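PDB 5DKV: ABC transporter substrate binding protein (Ribose) from Agrobacterium vitis, which binds alpha-D-tagatopyranose and probably serves as the periplasmic sugar receptor of an ABC importer. Local coordinates for residues S140-G145 against D176-G181; I148-L153 against Q180-E185; V163-V168 against F225-F230; I248-F253 against G266-A271. All coordinates share one frame; numbering follows the deposited sequence.

Contacts 1 and 2 follow one helix pair, 142-156 against 173-186, outward from the sugar: their centres are 8 Å apart and they share Gln180 and Gly181. Contacts 3 and 4 join strands of the sheet beneath those helices, with centres 11 Å apart, strands 223-226 and 249-253 being neighbours. Arg178 of contact 1 and Asn228 of contact 3 both bind the tagatose, and Arg178 NH1 also donates to Ala227 O of contact 3 at 3.0 Å. Contact 2 meets contact 3 where Phe182 CD2 lies 3.4 Å from Phe225 CD2. The side chains of Ala149 (contact 2) and Ala252 (contact 4) lie about 12 and 10 Å from the bound sugar.

Contact 1 (S140-G145 against D176-G181); sequences SDNVLG and DQREQG. With T6T (alpha-D-tagatopyranose), chain E.
Val143 and Gly181 bring their CA atoms to 4.5 Å, which puts the first turn of the helix beginning at Asn142 directly against helix segment 176-181. Gly181 has no side chain, and its CA comes to 3.5 Å from Val143 O in a nearly straight CA-H...O contact; Val143 CA makes a second such contact, to Gln177 O. Beside this backbone seam, Val143 CG2 rests on Gln177 CB at 3.7 Å, the two side chains crossing at about a right angle.

The polar end belongs to Asn142 and Arg178. Arg178 takes Asn142 OD1 side-on with two nitrogens, NE at 2.8 Å and NH2 at 2.9 Å. The oxygen lies only 2° out of the guanidinium plane, whereas both donors reach it from the same face of the amide, tilted by about 33°. This is the interlobe sugar site of a periplasmic binding protein: the Arg178 chain, extended from CG to NE (chi2 169°), carries its outer nitrogens to the ligand, NH1 donating to tagatose O3 at 3.0 Å and NH2 to O4 at 2.8 Å. With Ala227 O taking another bond from NH1, every N-H of the guanidinium is engaged. Asn142 is thus a second-shell residue that fixes the rotation of a first-shell one, and the arginine charge would be expected to polarise its carbonyl.

Behind the amide, a water accepts from Asn142 N and ND2 and donates to Gln177 OE1 at 2.8 Å, tying the two helices a second time. Asp141, at the N-cap of the helix, accepts from Leu144 N through OD1, which is met from above the carboxylate plane.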
# COMPACT_ATOMS: atom_id res chain seq x y z
N SER A 140 -0.63 4.91 5.08
CA SER A 140 -0.78 4.14 6.32
C SER A 140 0.47 4.25 7.19
O SER A 140 1.54 4.61 6.70
CB SER A 140 -1.02 2.66 6.03
OG SER A 140 -2.14 2.47 5.20
N ASP A 141 0.34 3.92 8.46
CA ASP A 141 1.49 3.73 9.32
C ASP A 141 2.02 2.33 9.01
O ASP A 141 1.58 1.35 9.61
CB ASP A 141 1.11 3.88 10.82
CG ASP A 141 2.31 3.66 11.77
OD1 ASP A 141 3.35 3.07 11.39
OD2 ASP A 141 2.20 4.07 12.96
N ASN A 142 2.93 2.21 8.04
CA ASN A 142 3.24 0.88 7.53
C ASN A 142 4.08 0.00 8.44
O ASN A 142 3.97 -1.23 8.40
CB ASN A 142 3.89 1.03 6.17
CG ASN A 142 2.87 1.38 5.13
OD1 ASN A 142 2.09 0.54 4.74
ND2 ASN A 142 2.86 2.63 4.69
N VAL A 143 4.87 0.62 9.32
CA VAL A 143 5.55 -0.19 10.33
C VAL A 143 4.52 -0.82 11.27
O VAL A 143 4.61 -2.03 11.56
CB VAL A 143 6.56 0.63 11.15
CG1 VAL A 143 7.13 -0.21 12.29
CG2 VAL A 143 7.69 1.13 10.25
N LEU A 144 3.56 -0.02 11.74
CA LEU A 144 2.47 -0.53 12.56
C LEU A 144 1.73 -1.64 11.84
O LEU A 144 1.36 -2.62 12.46
CB LEU A 144 1.48 0.60 12.94
CG LEU A 144 0.25 0.16 13.76
CD1 LEU A 144 0.63 -0.42 15.12
CD2 LEU A 144 -0.72 1.34 13.94
N GLY A 145 1.48 -1.46 10.55
CA GLY A 145 0.81 -2.47 9.75
C GLY A 145 1.49 -3.83 9.86
O GLY A 145 0.85 -4.88 10.01
N ASP A 176 8.88 -2.46 2.73
CA ASP A 176 10.07 -2.50 3.60
C ASP A 176 9.66 -2.24 5.05
O ASP A 176 10.09 -2.93 5.97
CB ASP A 176 11.11 -1.45 3.17
CG ASP A 176 12.02 -1.92 2.05
OD1 ASP A 176 11.90 -3.08 1.59
OD2 ASP A 176 12.87 -1.10 1.63
N GLN A 177 8.80 -1.24 5.25
CA GLN A 177 8.38 -0.86 6.60
C GLN A 177 7.52 -1.98 7.20
O GLN A 177 7.63 -2.27 8.39
CB GLN A 177 7.62 0.46 6.59
CG GLN A 177 8.55 1.66 6.50
CD GLN A 177 7.79 2.96 6.44
OE1 GLN A 177 6.79 3.06 5.75
NE2 GLN A 177 8.24 3.95 7.22
N ARG A 178 6.65 -2.60 6.39
CA ARG A 178 5.81 -3.67 6.90
C ARG A 178 6.66 -4.86 7.32
O ARG A 178 6.41 -5.47 8.34
CB ARG A 178 4.79 -4.10 5.85
CG ARG A 178 3.82 -3.03 5.49
CD ARG A 178 2.96 -3.34 4.27
NE ARG A 178 2.36 -2.10 3.79
CZ ARG A 178 1.81 -1.91 2.60
NH1 ARG A 178 1.73 -2.90 1.72
NH2 ARG A 178 1.32 -0.72 2.29
N GLU A 179 7.66 -5.19 6.52
CA GLU A 179 8.54 -6.30 6.88
C GLU A 179 9.32 -5.98 8.17
O GLU A 179 9.48 -6.84 9.04
CB GLU A 179 9.50 -6.62 5.74
CG GLU A 179 10.48 -7.71 6.12
CD GLU A 179 11.30 -8.23 4.94
OE1 GLU A 179 11.00 -7.86 3.79
OE2 GLU A 179 12.26 -9.01 5.17
N GLN A 180 9.82 -4.76 8.30
CA GLN A 180 10.54 -4.37 9.52
C GLN A 180 9.65 -4.47 10.75
O GLN A 180 10.08 -4.94 11.81
CB GLN A 180 11.12 -2.96 9.40
CG GLN A 180 12.33 -2.86 8.45
CD GLN A 180 13.53 -3.73 8.87
OE1 GLN A 180 14.04 -3.61 9.99
NE2 GLN A 180 13.98 -4.59 7.96
N GLY A 181 8.40 -4.03 10.63
CA GLY A 181 7.50 -4.03 11.77
C GLY A 181 7.15 -5.46 12.13
O GLY A 181 7.07 -5.83 13.30
O3 T6T E . -0.02 -2.54 -0.65
C3 T6T E . -0.37 -1.55 -1.62
C4 T6T E . 0.51 -0.39 -1.45
O4 T6T E . 0.29 0.19 -0.11
C5 T6T E . 1.91 -0.76 -1.64
O5 T6T E . 2.78 0.39 -1.59
C6 T6T E . 2.16 -1.37 -3.01
O6 T6T E . 1.26 -2.50 -3.19
C2 T6T E . -0.13 -2.12 -3.03
O2 T6T E . -0.51 -1.13 -3.95
C1 T6T E . -0.84 -3.39 -3.31
O1 T6T E . -2.22 -3.26 -3.20
O HOH W 1 4.52 4.37 6.81

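Contact 2 (I148-L153 against Q180-E185); sequences IAARSL and QGFKSE
Ala150 sits where the two helices come closest, its CB 3.6 Å from Phe182 CD2 and 3.5 Å from Glu185 CG. Such a small residue is in keeping with an axis separation of 8.0 Å between segments 148-153 and 180-185, which cross at -48°. Phe182 projects across the interface because its CG is anti to the backbone N (chi1 177°), which carries the ring to Ala150, and Leu153 CD2 meets the ring's edge 4.0 Å from Phe182 CZ.

These helices flank strand 161-167 in the chain, as successive helices do in the Rossmann-like alpha/beta lobe of a periplasmic binding protein, and both pack onto the same face of its sheet. Phe182 touches Val163 and Val165 and meets the ring of Phe225, while Leu153 reaches Val163 and Val251, so the apolar half of the contact is closed off by the strands beneath.

The outward half faces solvent and is polar. Here Arg151, an exposed residue, passes over Glu185 at about a right angle and donates from NH1 to OE2 at 3.0 Å in a salt bridge. The geometry is single-pronged: guanidinium and carboxylate planes are close to perpendicular, and the nitrogen meets OE2 from 56° above the carboxylate plane. The other carboxylate oxygen, Glu185 OE1, is hydrogen-bonded to His189 NE2, while the aliphatic CG of Arg151 lies 3.4 Å from Glu185 CD.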
# COMPACT_ATOMS: atom_id res chain seq x y z
N ILE A 148 1.04 -5.27 13.45
CA ILE A 148 -0.32 -5.85 13.51
C ILE A 148 -0.41 -7.19 12.80
O ILE A 148 -0.98 -8.16 13.33
CB ILE A 148 -1.37 -4.86 12.92
CG1 ILE A 148 -1.51 -3.66 13.85
CG2 ILE A 148 -2.72 -5.56 12.69
CD1 ILE A 148 -2.41 -2.52 13.31
N ALA A 149 0.14 -7.27 11.60
CA ALA A 149 0.20 -8.53 10.88
C ALA A 149 0.90 -9.61 11.70
O ALA A 149 0.46 -10.75 11.72
CB ALA A 149 0.88 -8.36 9.56
N ALA A 150 1.99 -9.26 12.38
CA ALA A 150 2.72 -10.25 13.17
C ALA A 150 1.90 -10.75 14.35
O ALA A 150 1.87 -11.97 14.63
CB ALA A 150 4.02 -9.66 13.65
N ARG A 151 1.26 -9.82 15.06
CA ARG A 151 0.44 -10.20 16.20
C ARG A 151 -0.73 -11.07 15.76
O ARG A 151 -1.08 -12.04 16.45
CB ARG A 151 -0.05 -8.95 16.96
CG ARG A 151 1.06 -8.24 17.73
CD ARG A 151 0.53 -7.19 18.69
NE ARG A 151 -0.03 -6.01 18.03
CZ ARG A 151 0.66 -4.90 17.73
NH1 ARG A 151 1.95 -4.80 18.02
NH2 ARG A 151 0.05 -3.87 17.15
N SER A 152 -1.32 -10.75 14.61
CA SER A 152 -2.42 -11.53 14.05
C SER A 152 -1.96 -12.94 13.67
O SER A 152 -2.63 -13.92 13.99
CB SER A 152 -3.02 -10.84 12.83
OG SER A 152 -3.53 -9.55 13.17
N LEU A 153 -0.83 -13.04 12.99
CA LEU A 153 -0.29 -14.34 12.59
C LEU A 153 0.14 -15.13 13.81
O LEU A 153 -0.07 -16.34 13.85
CB LEU A 153 0.87 -14.18 11.61
CG LEU A 153 1.39 -15.47 10.96
CD1 LEU A 153 0.30 -16.15 10.16
CD2 LEU A 153 2.60 -15.18 10.07
N GLN A 180 9.82 -4.76 8.30
CA GLN A 180 10.54 -4.37 9.52
C GLN A 180 9.65 -4.47 10.75
O GLN A 180 10.08 -4.94 11.81
CB GLN A 180 11.12 -2.96 9.40
CG GLN A 180 12.33 -2.86 8.45
CD GLN A 180 13.53 -3.73 8.87
OE1 GLN A 180 14.04 -3.61 9.99
NE2 GLN A 180 13.98 -4.59 7.96
N GLY A 181 8.40 -4.03 10.63
CA GLY A 181 7.50 -4.03 11.77
C GLY A 181 7.15 -5.46 12.13
O GLY A 181 7.07 -5.83 13.30
N PHE A 182 6.94 -6.28 11.11
CA PHE A 182 6.63 -7.68 11.33
C PHE A 182 7.78 -8.36 12.07
O PHE A 182 7.56 -9.07 13.05
CB PHE A 182 6.38 -8.38 10.00
CG PHE A 182 6.11 -9.86 10.13
CD1 PHE A 182 7.16 -10.78 10.12
CD2 PHE A 182 4.81 -10.33 10.21
CE1 PHE A 182 6.90 -12.15 10.23
CE2 PHE A 182 4.53 -11.67 10.30
CZ PHE A 182 5.59 -12.60 10.31
N LYS A 183 9.00 -8.15 11.60
CA LYS A 183 10.15 -8.84 12.19
C LYS A 183 10.48 -8.34 13.59
O LYS A 183 10.87 -9.13 14.47
CB LYS A 183 11.38 -8.72 11.29
CG LYS A 183 11.28 -9.61 10.05
CD LYS A 183 12.52 -9.52 9.17
CE LYS A 183 12.52 -10.60 8.09
NZ LYS A 183 13.64 -10.42 7.12
N SER A 184 10.33 -7.04 13.82
CA SER A 184 10.58 -6.50 15.15
C SER A 184 9.55 -7.03 16.16
O SER A 184 9.89 -7.36 17.31
CB SER A 184 10.62 -4.97 15.13
OG SER A 184 9.40 -4.39 14.72
N GLU A 185 8.30 -7.13 15.75
CA GLU A 185 7.27 -7.71 16.62
C GLU A 185 7.55 -9.20 16.85
O GLU A 185 7.53 -9.66 17.99
CB GLU A 185 5.87 -7.49 16.02
CG GLU A 185 4.70 -8.22 16.73
CD GLU A 185 4.44 -7.78 18.18
OE1 GLU A 185 4.21 -8.68 19.04
OE2 GLU A 185 4.40 -6.56 18.44

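Contact 3 (V163-V168 against F225-F230); sequences VYVSNV and FGANLF. With T6T (alpha-D-tagatopyranose), chain E.
Val168 and Asn228 meet beside the sugar, Val168 CG2 lying against the amide 3.5 Å from Asn228 ND2, with the two side chains crossing at about a right angle. Asn228 ND2 also donates a hydrogen bond to tagatose O6 at 3.1 Å, nearly straight at 171°. The next residue brings Leu229 CB to 3.2 Å from tagatose O1.

Around this first shell, Asn202 OD1 takes a second bond from Asn228 ND2, and Asn228 OD1, at the N-cap of helix 229-241, caps a backbone N and meets Ser231 OG.

Farther out, two parallel strands bring Val168 and Asn228 to the cleft. Val165 is paired with Phe225 and Ser166 with Gly226, through Phe225 N to Tyr164 O at 3.0 Å, Ser166 N to Phe225 O at 2.8 Å and Ala227 N to Ser166 O at 2.9 Å. The side chains of Val165 and Phe225 lie side by side, pointing the same way, Val165 CG1 4.1 Å from Phe225 CD2, and Asn167 OD1 touches Ala227 CB.

The partners of Asn228 OD1 and ND2 are consistent with one amide orientation, its NH2 turned to O6 of the sugar.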
# COMPACT_ATOMS: atom_id res chain seq x y z
N VAL A 163 7.35 -19.36 10.27
CA VAL A 163 6.62 -18.45 9.38
C VAL A 163 7.62 -17.76 8.45
O VAL A 163 8.82 -17.84 8.66
CB VAL A 163 5.83 -17.34 10.16
CG1 VAL A 163 4.86 -17.96 11.13
CG2 VAL A 163 6.78 -16.41 10.90
N TYR A 164 7.11 -17.06 7.44
CA TYR A 164 7.95 -16.19 6.64
C TYR A 164 7.10 -15.08 6.05
O TYR A 164 5.87 -15.18 6.01
CB TYR A 164 8.67 -16.96 5.53
CG TYR A 164 7.80 -17.36 4.37
CD1 TYR A 164 7.02 -18.49 4.43
CD2 TYR A 164 7.75 -16.60 3.21
CE1 TYR A 164 6.23 -18.87 3.37
CE2 TYR A 164 6.95 -16.97 2.13
CZ TYR A 164 6.19 -18.11 2.23
OH TYR A 164 5.36 -18.52 1.19
N VAL A 165 7.78 -14.02 5.62
CA VAL A 165 7.16 -12.91 4.93
C VAL A 165 7.29 -13.10 3.41
O VAL A 165 8.39 -13.31 2.87
CB VAL A 165 7.81 -11.57 5.32
CG1 VAL A 165 7.13 -10.39 4.58
CG2 VAL A 165 7.79 -11.35 6.85
N SER A 166 6.15 -13.02 2.73
CA SER A 166 6.10 -12.97 1.30
C SER A 166 6.03 -11.50 0.95
O SER A 166 5.11 -10.81 1.38
CB SER A 166 4.88 -13.76 0.78
OG SER A 166 4.65 -13.57 -0.60
N ASN A 167 7.04 -11.00 0.25
CA ASN A 167 7.15 -9.57 -0.02
C ASN A 167 7.48 -9.27 -1.46
O ASN A 167 7.69 -10.18 -2.28
CB ASN A 167 8.22 -8.97 0.90
CG ASN A 167 7.93 -7.54 1.27
OD1 ASN A 167 7.07 -6.89 0.68
ND2 ASN A 167 8.64 -7.06 2.27
N VAL A 168 7.50 -7.99 -1.80
CA VAL A 168 7.61 -7.57 -3.19
C VAL A 168 9.07 -7.55 -3.66
O VAL A 168 9.49 -8.41 -4.44
CB VAL A 168 6.97 -6.16 -3.36
CG1 VAL A 168 7.08 -5.70 -4.80
CG2 VAL A 168 5.52 -6.21 -2.96
N PHE A 225 2.94 -14.38 6.00
CA PHE A 225 2.41 -13.02 5.95
C PHE A 225 2.73 -12.46 4.59
O PHE A 225 3.90 -12.32 4.24
CB PHE A 225 3.03 -12.16 7.06
CG PHE A 225 2.84 -10.65 6.85
CD1 PHE A 225 1.61 -10.12 6.52
CD2 PHE A 225 3.92 -9.78 7.01
CE1 PHE A 225 1.45 -8.74 6.36
CE2 PHE A 225 3.77 -8.42 6.84
CZ PHE A 225 2.55 -7.89 6.52
N GLY A 226 1.70 -12.16 3.80
CA GLY A 226 1.88 -11.50 2.52
C GLY A 226 1.80 -10.00 2.70
O GLY A 226 0.76 -9.46 3.11
N ALA A 227 2.89 -9.31 2.39
CA ALA A 227 3.05 -7.95 2.86
C ALA A 227 2.38 -6.92 1.94
O ALA A 227 2.40 -5.75 2.27
CB ALA A 227 4.51 -7.63 3.03
N ASN A 228 1.77 -7.35 0.84
CA ASN A 228 0.90 -6.48 0.05
C ASN A 228 -0.11 -7.35 -0.68
O ASN A 228 -0.09 -8.58 -0.57
CB ASN A 228 1.68 -5.58 -0.94
CG ASN A 228 2.03 -6.27 -2.26
OD1 ASN A 228 2.24 -7.47 -2.30
ND2 ASN A 228 2.15 -5.48 -3.33
N LEU A 229 -1.02 -6.69 -1.39
CA LEU A 229 -2.11 -7.38 -2.06
C LEU A 229 -1.67 -8.63 -2.81
O LEU A 229 -2.16 -9.75 -2.55
CB LEU A 229 -2.79 -6.43 -3.04
CG LEU A 229 -4.15 -6.83 -3.57
CD1 LEU A 229 -4.94 -5.58 -4.00
CD2 LEU A 229 -4.06 -7.79 -4.73
N PHE A 230 -0.70 -8.45 -3.70
CA PHE A 230 -0.28 -9.52 -4.61
C PHE A 230 0.44 -10.63 -3.85
O PHE A 230 0.26 -11.80 -4.13
CB PHE A 230 0.56 -8.93 -5.75
CG PHE A 230 -0.22 -7.95 -6.56
CD1 PHE A 230 -1.18 -8.41 -7.44
CD2 PHE A 230 -0.04 -6.59 -6.42
CE1 PHE A 230 -1.94 -7.51 -8.17
CE2 PHE A 230 -0.82 -5.70 -7.16
CZ PHE A 230 -1.75 -6.17 -8.02
O3 T6T E . -0.02 -2.54 -0.65
C3 T6T E . -0.37 -1.55 -1.62
C4 T6T E . 0.51 -0.39 -1.45
O4 T6T E . 0.29 0.19 -0.11
C5 T6T E . 1.91 -0.76 -1.64
O5 T6T E . 2.78 0.39 -1.59
C6 T6T E . 2.16 -1.37 -3.01
O6 T6T E . 1.26 -2.50 -3.19
C2 T6T E . -0.13 -2.12 -3.03
O2 T6T E . -0.51 -1.13 -3.95
C1 T6T E . -0.84 -3.39 -3.31
O1 T6T E . -2.22 -3.26 -3.20

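Contact 4 (I248-F253 against G266-A271); sequences IKVVAF and GLIDFA
Val250 and Ile268 meet through methyl groups set by their first torsions: Val250 CG1 is anti to its own N (chi1 179°), and Ile268 CG2 points away from its carbonyl carbon, which leaves the two 3.8 Å apart. Lys249 folds back at chi2 (-58°), bringing its CD to 3.9 Å from Asp269 OD2. On the same side of the strand pair as Asp269, Val251 CG2 approaches the edge of the Phe270 ring at CD2, 4.1 Å away, and that face is covered by helix 142-156 through Leu153 and Ser152.

The backbones belong to a beta-alpha-beta crossover unit, strand 249-253, helix 259-264 and strand 270-273, in which the two strands pair in parallel. Val251 is bridged to Phe270 and Ala252 to Ala271. Ala252 N donates to Phe270 O at 3.0 Å, almost straight at 176°. One step earlier Val250 O is taken by Asp269 N at 2.9 Å, and the buried Phe270 N, 3.6 Å from Val250 O, has no partner in the model.

Before Val250 and Ile268 the chains separate and waters bridge them. One water accepts from Val250 N at 2.9 Å and lies within hydrogen-bonding reach of Asp269 OD1; another lies between the carbonyl oxygens of Ile248 and Leu267.

Lys249 NZ and Asp269 OD2 remain 4.5 Å apart, beyond a salt bridge. A water that accepts from NZ and donates to OD2 links them, and NZ also hydrogen-bonds to Gly246 O, which implies a solvent-mediated and probably screened attraction between the charges at this strand end.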
# COMPACT_ATOMS: atom_id res chain seq x y z
N ILE A 248 -1.77 -24.17 6.94
CA ILE A 248 -0.80 -23.08 6.88
C ILE A 248 -1.61 -21.80 6.98
O ILE A 248 -2.39 -21.51 6.10
CB ILE A 248 0.02 -23.09 5.58
CG1 ILE A 248 0.84 -24.38 5.44
CG2 ILE A 248 0.95 -21.90 5.53
CD1 ILE A 248 1.47 -24.56 4.03
N LYS A 249 -1.38 -21.04 8.05
CA LYS A 249 -2.21 -19.87 8.34
C LYS A 249 -1.71 -18.74 7.46
O LYS A 249 -0.50 -18.60 7.24
CB LYS A 249 -2.15 -19.47 9.81
CG LYS A 249 -2.54 -20.59 10.79
CD LYS A 249 -3.95 -21.09 10.54
CE LYS A 249 -4.39 -22.10 11.63
NZ LYS A 249 -5.76 -22.63 11.37
N VAL A 250 -2.62 -17.91 6.98
CA VAL A 250 -2.25 -16.78 6.14
C VAL A 250 -2.80 -15.49 6.69
O VAL A 250 -3.99 -15.39 7.04
CB VAL A 250 -2.77 -16.96 4.69
CG1 VAL A 250 -2.40 -15.74 3.81
CG2 VAL A 250 -2.24 -18.26 4.09
N VAL A 251 -1.91 -14.50 6.80
CA VAL A 251 -2.30 -13.13 7.07
C VAL A 251 -1.91 -12.36 5.83
O VAL A 251 -0.76 -12.38 5.41
CB VAL A 251 -1.64 -12.53 8.34
CG1 VAL A 251 -1.94 -11.05 8.48
CG2 VAL A 251 -2.13 -13.26 9.56
N ALA A 252 -2.89 -11.68 5.25
CA ALA A 252 -2.72 -10.99 4.00
C ALA A 252 -2.94 -9.52 4.19
O ALA A 252 -3.97 -9.10 4.72
CB ALA A 252 -3.67 -11.53 2.96
N PHE A 253 -1.99 -8.72 3.73
CA PHE A 253 -2.15 -7.28 3.68
C PHE A 253 -3.03 -6.92 2.50
O PHE A 253 -3.00 -7.59 1.48
CB PHE A 253 -0.80 -6.58 3.55
CG PHE A 253 -0.67 -5.34 4.39
CD1 PHE A 253 -0.39 -5.43 5.74
CD2 PHE A 253 -0.81 -4.07 3.82
CE1 PHE A 253 -0.27 -4.31 6.51
CE2 PHE A 253 -0.67 -2.93 4.61
CZ PHE A 253 -0.40 -3.05 5.95
N GLY A 266 -11.59 -20.34 5.06
CA GLY A 266 -10.54 -20.62 6.01
C GLY A 266 -9.15 -20.50 5.41
O GLY A 266 -8.14 -20.71 6.10
N LEU A 267 -9.08 -20.13 4.13
CA LEU A 267 -7.79 -20.05 3.44
C LEU A 267 -6.93 -18.93 4.01
O LEU A 267 -5.72 -19.09 4.10
CB LEU A 267 -8.00 -19.86 1.95
CG LEU A 267 -6.72 -19.73 1.10
CD1 LEU A 267 -5.80 -20.94 1.26
CD2 LEU A 267 -7.11 -19.54 -0.39
N ILE A 268 -7.54 -17.82 4.39
CA ILE A 268 -6.81 -16.74 5.07
C ILE A 268 -7.53 -16.48 6.37
O ILE A 268 -8.76 -16.65 6.45
CB ILE A 268 -6.69 -15.45 4.22
CG1 ILE A 268 -8.03 -14.74 4.05
CG2 ILE A 268 -6.12 -15.79 2.84
CD1 ILE A 268 -7.89 -13.35 3.42
N ASP A 269 -6.76 -16.12 7.41
CA ASP A 269 -7.31 -15.85 8.73
C ASP A 269 -7.61 -14.37 8.95
O ASP A 269 -8.60 -14.04 9.62
CB ASP A 269 -6.36 -16.34 9.81
CG ASP A 269 -6.60 -17.80 10.18
OD1 ASP A 269 -7.04 -18.57 9.31
OD2 ASP A 269 -6.36 -18.17 11.36
N PHE A 270 -6.76 -13.48 8.42
CA PHE A 270 -6.94 -12.05 8.55
C PHE A 270 -6.52 -11.34 7.29
O PHE A 270 -5.52 -11.71 6.67
CB PHE A 270 -6.13 -11.47 9.73
CG PHE A 270 -6.48 -12.07 11.05
CD1 PHE A 270 -7.55 -11.58 11.76
CD2 PHE A 270 -5.72 -13.10 11.60
CE1 PHE A 270 -7.89 -12.10 12.97
CE2 PHE A 270 -6.06 -13.65 12.81
CZ PHE A 270 -7.14 -13.15 13.51
N ALA A 271 -7.28 -10.33 6.92
CA ALA A 271 -6.86 -9.38 5.90
C ALA A 271 -6.70 -8.03 6.57
O ALA A 271 -7.60 -7.56 7.26
CB ALA A 271 -7.88 -9.31 4.77
O HOH W 2 -4.86 -21.28 5.14
O HOH W 3 -7.28 -20.43 12.24
O HOH W 4 -5.31 -18.98 7.12